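Local coordinates for protein D-glucosaminate-6-phosphate ammonia lyase (Salmonella typhimurium, PDB 7LCE) that belongs to the selenocysteine synthase-like family of fold type I pyridoxal-phosphate enzymes and carries its cofactor covalently bound to a lysine, at residues A271-V276 with A288-D293; A279-A282 with L286-D289. One frame throughout, in Å; residues are numbered along the deposited sequence.

Interaction 1: residues A271-V276 with A288-D293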
ATOM      1  N   ALA A 271      11.397 -25.343  66.311  1.00 86.90           N
ATOM      2  CA  ALA A 271      12.316 -25.752  67.367  1.00 85.44           C
ATOM      3  C   ALA A 271      13.763 -25.706  66.888  1.00 84.14           C
ATOM      4  O   ALA A 271      14.662 -25.322  67.644  1.00 93.57           O
ATOM      5  CB  ALA A 271      11.958 -27.151  67.868  1.00 70.85           C
ATOM      6  N   GLN A 272      14.007 -26.095  65.633  1.00 69.57           N
ATOM      7  CA  GLN A 272      15.369 -26.069  65.106  1.00 75.67           C
ATOM      8  C   GLN A 272      15.874 -24.639  64.961  1.00 84.40           C
ATOM      9  O   GLN A 272      17.064 -24.369  65.167  1.00 93.62           O
ATOM     10  CB  GLN A 272      15.428 -26.779  63.756  1.00 85.16           C
ATOM     11  CG  GLN A 272      15.167 -28.269  63.805  1.00 90.34           C
ATOM     12  CD  GLN A 272      15.022 -28.863  62.417  1.00110.08           C
ATOM     13  OE1 GLN A 272      13.943 -29.310  62.030  1.00114.04           O
ATOM     14  NE2 GLN A 272      16.113 -28.864  61.658  1.00110.68           N
ATOM     15  N   LEU A 273      14.985 -23.713  64.600  1.00 79.53           N
ATOM     16  CA  LEU A 273      15.354 -22.319  64.404  1.00 70.27           C
ATOM     17  C   LEU A 273      15.569 -21.583  65.719  1.00 76.50           C
ATOM     18  O   LEU A 273      16.281 -20.572  65.741  1.00 80.60           O
ATOM     19  CB  LEU A 273      14.279 -21.608  63.584  1.00 70.22           C
ATOM     20  CG  LEU A 273      14.184 -22.029  62.120  1.00 65.44           C
ATOM     21  CD1 LEU A 273      13.182 -21.168  61.373  1.00 73.00           C
ATOM     22  CD2 LEU A 273      15.551 -21.951  61.468  1.00 58.85           C
ATOM     23  N   GLN A 274      14.972 -22.068  66.805  1.00 74.08           N
ATOM     24  CA  GLN A 274      15.021 -21.344  68.072  1.00 70.91           C
ATOM     25  C   GLN A 274      16.439 -21.103  68.582  1.00 78.50           C
ATOM     26  O   GLN A 274      16.713 -19.975  69.029  1.00 81.91           O
ATOM     27  CB  GLN A 274      14.174 -22.100  69.106  1.00 72.80           C
ATOM     28  CG  GLN A 274      14.038 -21.403  70.439  1.00 82.27           C
ATOM     29  CD  GLN A 274      13.388 -20.043  70.321  1.00 89.30           C
ATOM     30  OE1 GLN A 274      12.585 -19.794  69.420  1.00 84.20           O
ATOM     31  NE2 GLN A 274      13.742 -19.146  71.234  1.00 84.51           N
ATOM     32  N   PRO A 275      17.367 -22.072  68.561  1.00 77.95           N
ATOM     33  CA  PRO A 275      18.744 -21.753  68.974  1.00 66.62           C
ATOM     34  C   PRO A 275      19.362 -20.612  68.185  1.00 69.16           C
ATOM     35  O   PRO A 275      20.037 -19.754  68.768  1.00 82.41           O
ATOM     36  CB  PRO A 275      19.490 -23.072  68.741  1.00 64.99           C
ATOM     37  CG  PRO A 275      18.452 -24.112  68.903  1.00 72.41           C
ATOM     38  CD  PRO A 275      17.200 -23.519  68.325  1.00 75.76           C
ATOM     39  N   VAL A 276      19.143 -20.576  66.870  1.00 75.77           N
ATOM     40  CA  VAL A 276      19.708 -19.509  66.051  1.00 72.09           C
ATOM     41  C   VAL A 276      19.080 -18.167  66.404  1.00 78.10           C
ATOM     42  O   VAL A 276      19.754 -17.130  66.391  1.00 81.77           O
ATOM     43  CB  VAL A 276      19.530 -19.840  64.558  1.00 70.34           C
ATOM     44  CG1 VAL A 276      20.229 -18.796  63.692  1.00 54.53           C
ATOM     45  CG2 VAL A 276      20.052 -21.239  64.259  1.00 66.00           C
ATOM     46  N   ALA A 288      16.074 -11.328  67.435  1.00 73.26           N
ATOM     47  CA  ALA A 288      15.593 -12.303  66.469  1.00 74.04           C
ATOM     48  C   ALA A 288      14.446 -13.106  67.066  1.00 76.38           C
ATOM     49  O   ALA A 288      14.483 -13.479  68.242  1.00 75.65           O
ATOM     50  CB  ALA A 288      16.713 -13.248  66.022  1.00 76.08           C
ATOM     51  N   ASP A 289      13.426 -13.366  66.248  1.00 72.42           N
ATOM     52  CA  ASP A 289      12.306 -14.204  66.650  1.00 65.06           C
ATOM     53  C   ASP A 289      11.789 -14.934  65.420  1.00 66.73           C
ATOM     54  O   ASP A 289      11.956 -14.468  64.290  1.00 87.47           O
ATOM     55  CB  ASP A 289      11.171 -13.400  67.290  1.00 70.33           C
ATOM     56  CG  ASP A 289      10.598 -12.354  66.356  1.00 87.18           C
ATOM     57  OD1 ASP A 289      11.368 -11.499  65.870  1.00 91.95           O
ATOM     58  OD2 ASP A 289       9.374 -12.394  66.104  1.00 82.30           O
ATOM     59  N   ILE A 290      11.175 -16.085  65.651  1.00 78.70           N
ATOM     60  CA  ILE A 290      10.627 -16.913  64.583  1.00 65.66           C
ATOM     61  C   ILE A 290       9.208 -16.467  64.260  1.00 77.83           C
ATOM     62  O   ILE A 290       8.405 -16.192  65.160  1.00 86.94           O
ATOM     63  CB  ILE A 290      10.673 -18.397  64.984  1.00 60.26           C
ATOM     64  CG1 ILE A 290      12.081 -18.753  65.464  1.00 60.70           C
ATOM     65  CG2 ILE A 290      10.251 -19.286  63.825  1.00 75.87           C
ATOM     66  CD1 ILE A 290      12.180 -20.109  66.098  1.00 98.72           C
ATOM     67  N   GLU A 291       8.895 -16.408  62.965  1.00 74.47           N
ATOM     68  CA  GLU A 291       7.593 -15.959  62.485  1.00 89.91           C
ATOM     69  C   GLU A 291       7.149 -16.868  61.349  1.00 94.04           C
ATOM     70  O   GLU A 291       7.894 -17.070  60.385  1.00 79.55           O
ATOM     71  CB  GLU A 291       7.646 -14.500  62.010  1.00 97.95           C
ATOM     72  CG  GLU A 291       6.286 -13.902  61.674  1.00119.62           C
ATOM     73  CD  GLU A 291       6.373 -12.764  60.670  1.00131.74           C
ATOM     74  OE1 GLU A 291       7.421 -12.631  59.999  1.00112.24           O
ATOM     75  OE2 GLU A 291       5.389 -12.003  60.550  1.00136.00           O
ATOM     76  N   GLN A 292       5.945 -17.419  61.474  1.00 91.27           N
ATOM     77  CA  GLN A 292       5.360 -18.235  60.422  1.00102.00           C
ATOM     78  C   GLN A 292       4.799 -17.376  59.290  1.00105.50           C
ATOM     79  O   GLN A 292       4.473 -16.200  59.463  1.00109.77           O
ATOM     80  CB  GLN A 292       4.268 -19.139  60.997  1.00109.73           C
ATOM     81  CG  GLN A 292       4.057 -20.424  60.213  1.00122.74           C
ATOM     82  CD  GLN A 292       2.881 -21.229  60.716  1.00116.36           C
ATOM     83  OE1 GLN A 292       2.395 -21.012  61.827  1.00113.38           O
ATOM     84  NE2 GLN A 292       2.393 -22.145  59.887  1.00131.03           N
ATOM     85  N   ASP A 293       4.690 -17.998  58.118  1.00119.44           N
ATOM     86  CA  ASP A 293       4.153 -17.349  56.927  1.00133.58           C
ATOM     87  C   ASP A 293       2.669 -17.026  57.098  1.00145.33           C
ATOM     88  O   ASP A 293       1.916 -17.776  57.726  1.00152.40           O
ATOM     89  CB  ASP A 293       4.376 -18.225  55.697  1.00135.06           C
ATOM     90  CG  ASP A 293       4.073 -17.495  54.402  1.00145.92           C
ATOM     91  OD1 ASP A 293       4.670 -16.423  54.172  1.00145.35           O
ATOM     92  OD2 ASP A 293       3.231 -17.988  53.622  1.00144.15           O
TER
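Ile290 reaches from its strand to the helix and lodges its tip between the first side-chain carbons of Leu273 and Gln274. The side chain sets out toward the helix, and CG1 lies beside the backbone N (chi1 -51°), which carries the longer branch onward. Ile290 CG1 sits 4.1 Å from Leu273 CB and the same distance from Gln274 OE1. The terminal methyl does most of the touching: Ile290 CD1 is 3.6 Å from Leu273 CB and 3.5 Å from the backbone N of Gln274, so it rests against the helix backbone itself. Ile290 CD1 also lies 3.4 Å from Gln274 OE1. The amide gets there because Gln274 CG stands anti to the backbone N (chi1 -175°) and the chain then bends at chi2 (60°), folding the carboxamide oxygen back over the methyl. The amide nitrogen of Gln274 is hydrogen-bonded to Glu278, one turn further along the helix, and this ties down the other end of the group. Leu273 continues past Ile290 to Trp300 and Ile302 of strand 300-306. Apolar packing therefore joins the two segments, flanked by one glutamine amide. Helix 270-282 packs on one face of the antiparallel sheet of strands 286-292, 300-306 and 340-343, a two-layer alpha+beta arrangement like that of the small C-terminal domain of fold type I pyridoxal-phosphate enzymes.

Interaction 2: residues A279-A282 with L286-D289; sequences AISA and LYAD
Close to the turn that joins helix to strand, the hydroxyl of Ser281 takes the backbone N-H of Ala288: Ala288 N to Ser281 OG is 3.1 Å and nearly straight, at 167°. The serine OG lies beside its own backbone N (chi1 -54°), a setting from which it also bonds to the carbonyl of Ala277, one turn back. The hydroxyl thus accepts from the strand while donating to its own helix, which fixes its rotation. The same residue offers its CA hydrogen to the strand, with Ser281 CA 3.4 Å from Leu286 O. Ile280 turns its CG2 methyl, anti to the backbone N, against Leu286, where Ile280 CG2 meets Leu286 CD1 at 3.7 Å and the two side chains cross at a slant. Ile280 CB itself packs on the methyl of Ala288, 3.8 Å from Ala288 CB. Tyr287, between Leu286 and Ala288, leaves the strand on its other face, and its ring carbon CD1 only skirts the serine hydroxyl. Beyond the pair, Ile280 and Leu286 both touch Leu360 of helix 352-365, while Val304 and Val306 of the adjoining strand 300-306 contact Ile280 and Leu286 respectively.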
ATOM      1  N   ALA A 279      20.713 -16.911  69.614  1.00 76.75           N
ATOM      2  CA  ALA A 279      22.102 -16.497  69.441  1.00 72.17           C
ATOM      3  C   ALA A 279      22.193 -15.084  68.880  1.00 64.85           C
ATOM      4  O   ALA A 279      23.036 -14.290  69.314  1.00 73.68           O
ATOM      5  CB  ALA A 279      22.832 -17.484  68.532  1.00 61.64           C
ATOM      6  N   ILE A 280      21.335 -14.753  67.915  1.00 66.92           N
ATOM      7  CA  ILE A 280      21.328 -13.404  67.361  1.00 62.80           C
ATOM      8  C   ILE A 280      20.859 -12.396  68.405  1.00 81.95           C
ATOM      9  O   ILE A 280      21.353 -11.263  68.460  1.00 83.15           O
ATOM     10  CB  ILE A 280      20.466 -13.356  66.084  1.00 53.90           C
ATOM     11  CG1 ILE A 280      20.996 -14.349  65.047  1.00 56.28           C
ATOM     12  CG2 ILE A 280      20.435 -11.950  65.502  1.00 68.43           C
ATOM     13  CD1 ILE A 280      20.074 -14.549  63.861  1.00 54.11           C
ATOM     14  N   SER A 281      19.904 -12.789  69.255  1.00 75.61           N
ATOM     15  CA  SER A 281      19.399 -11.876  70.276  1.00 65.47           C
ATOM     16  C   SER A 281      20.455 -11.551  71.324  1.00 75.18           C
ATOM     17  O   SER A 281      20.389 -10.493  71.961  1.00 66.95           O
ATOM     18  CB  SER A 281      18.157 -12.471  70.936  1.00 57.96           C
ATOM     19  OG  SER A 281      17.184 -12.805  69.963  1.00 74.23           O
ATOM     20  N   ALA A 282      21.416 -12.454  71.538  1.00 71.59           N
ATOM     21  CA  ALA A 282      22.514 -12.170  72.456  1.00 62.82           C
ATOM     22  C   ALA A 282      23.392 -11.032  71.951  1.00 70.15           C
ATOM     23  O   ALA A 282      24.016 -10.329  72.755  1.00 78.33           O
ATOM     24  CB  ALA A 282      23.354 -13.426  72.677  1.00 68.95           C
ATOM     25  N   LEU A 286      20.640  -6.476  68.181  1.00 77.63           N
ATOM     26  CA  LEU A 286      19.903  -7.421  67.354  1.00 77.30           C
ATOM     27  C   LEU A 286      18.888  -8.190  68.188  1.00 76.30           C
ATOM     28  O   LEU A 286      19.217  -8.678  69.275  1.00 85.44           O
ATOM     29  CB  LEU A 286      20.858  -8.403  66.671  1.00 74.84           C
ATOM     30  CG  LEU A 286      21.740  -7.819  65.571  1.00 62.71           C
ATOM     31  CD1 LEU A 286      22.534  -8.921  64.892  1.00 65.61           C
ATOM     32  CD2 LEU A 286      20.898  -7.052  64.566  1.00 77.23           C
ATOM     33  N   TYR A 287      17.655  -8.281  67.691  1.00 79.96           N
ATOM     34  CA  TYR A 287      16.622  -9.121  68.291  1.00 78.48           C
ATOM     35  C   TYR A 287      16.031 -10.016  67.212  1.00 82.62           C
ATOM     36  O   TYR A 287      15.562  -9.521  66.183  1.00 85.10           O
ATOM     37  CB  TYR A 287      15.506  -8.313  68.957  1.00 70.42           C
ATOM     38  CG  TYR A 287      14.377  -9.215  69.412  1.00 74.79           C
ATOM     39  CD1 TYR A 287      14.478  -9.947  70.589  1.00 78.18           C
ATOM     40  CD2 TYR A 287      13.227  -9.365  68.647  1.00 73.62           C
ATOM     41  CE1 TYR A 287      13.456 -10.787  71.001  1.00 68.72           C
ATOM     42  CE2 TYR A 287      12.203 -10.205  69.049  1.00 79.90           C
ATOM     43  CZ  TYR A 287      12.321 -10.911  70.226  1.00 71.54           C
ATOM     44  OH  TYR A 287      11.298 -11.742  70.627  1.00 72.67           O
ATOM     45  N   ALA A 288      16.074 -11.328  67.435  1.00 73.26           N
ATOM     46  CA  ALA A 288      15.593 -12.303  66.469  1.00 74.04           C
ATOM     47  C   ALA A 288      14.446 -13.106  67.066  1.00 76.38           C
ATOM     48  O   ALA A 288      14.483 -13.479  68.242  1.00 75.65           O
ATOM     49  CB  ALA A 288      16.713 -13.248  66.022  1.00 76.08           C
ATOM     50  N   ASP A 289      13.426 -13.366  66.248  1.00 72.42           N
ATOM     51  CA  ASP A 289      12.306 -14.204  66.650  1.00 65.06           C
ATOM     52  C   ASP A 289      11.789 -14.934  65.420  1.00 66.73           C
ATOM     53  O   ASP A 289      11.956 -14.468  64.290  1.00 87.47           O
ATOM     54  CB  ASP A 289      11.171 -13.400  67.290  1.00 70.33           C
ATOM     55  CG  ASP A 289      10.598 -12.354  66.356  1.00 87.18           C
ATOM     56  OD1 ASP A 289      11.368 -11.499  65.870  1.00 91.95           O
ATOM     57  OD2 ASP A 289       9.374 -12.394  66.104  1.00 82.30           O
TER

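Overall arrangement
Both interactions join helix 270-282 to strand 286-292, and their centres lie 10 Å apart. They are nested along the chain: 279-282 and 286-289, separated by three residues, form the inner pair of interaction 2, while 271-276 and 288-293 form the outer pair of interaction 1. Ala288 and Asp289 belong to both. The chain thus leaves the helix, turns sharply and runs back alongside it, roughly antiparallel to the helix, as an outermost strand, within this chain, of the antiparallel sheet. With interaction 2 at the turn and interaction 1 farther out, the two make a helix-turn-strand unit in which the helix covers this edge strand, well away from the centre of the chain.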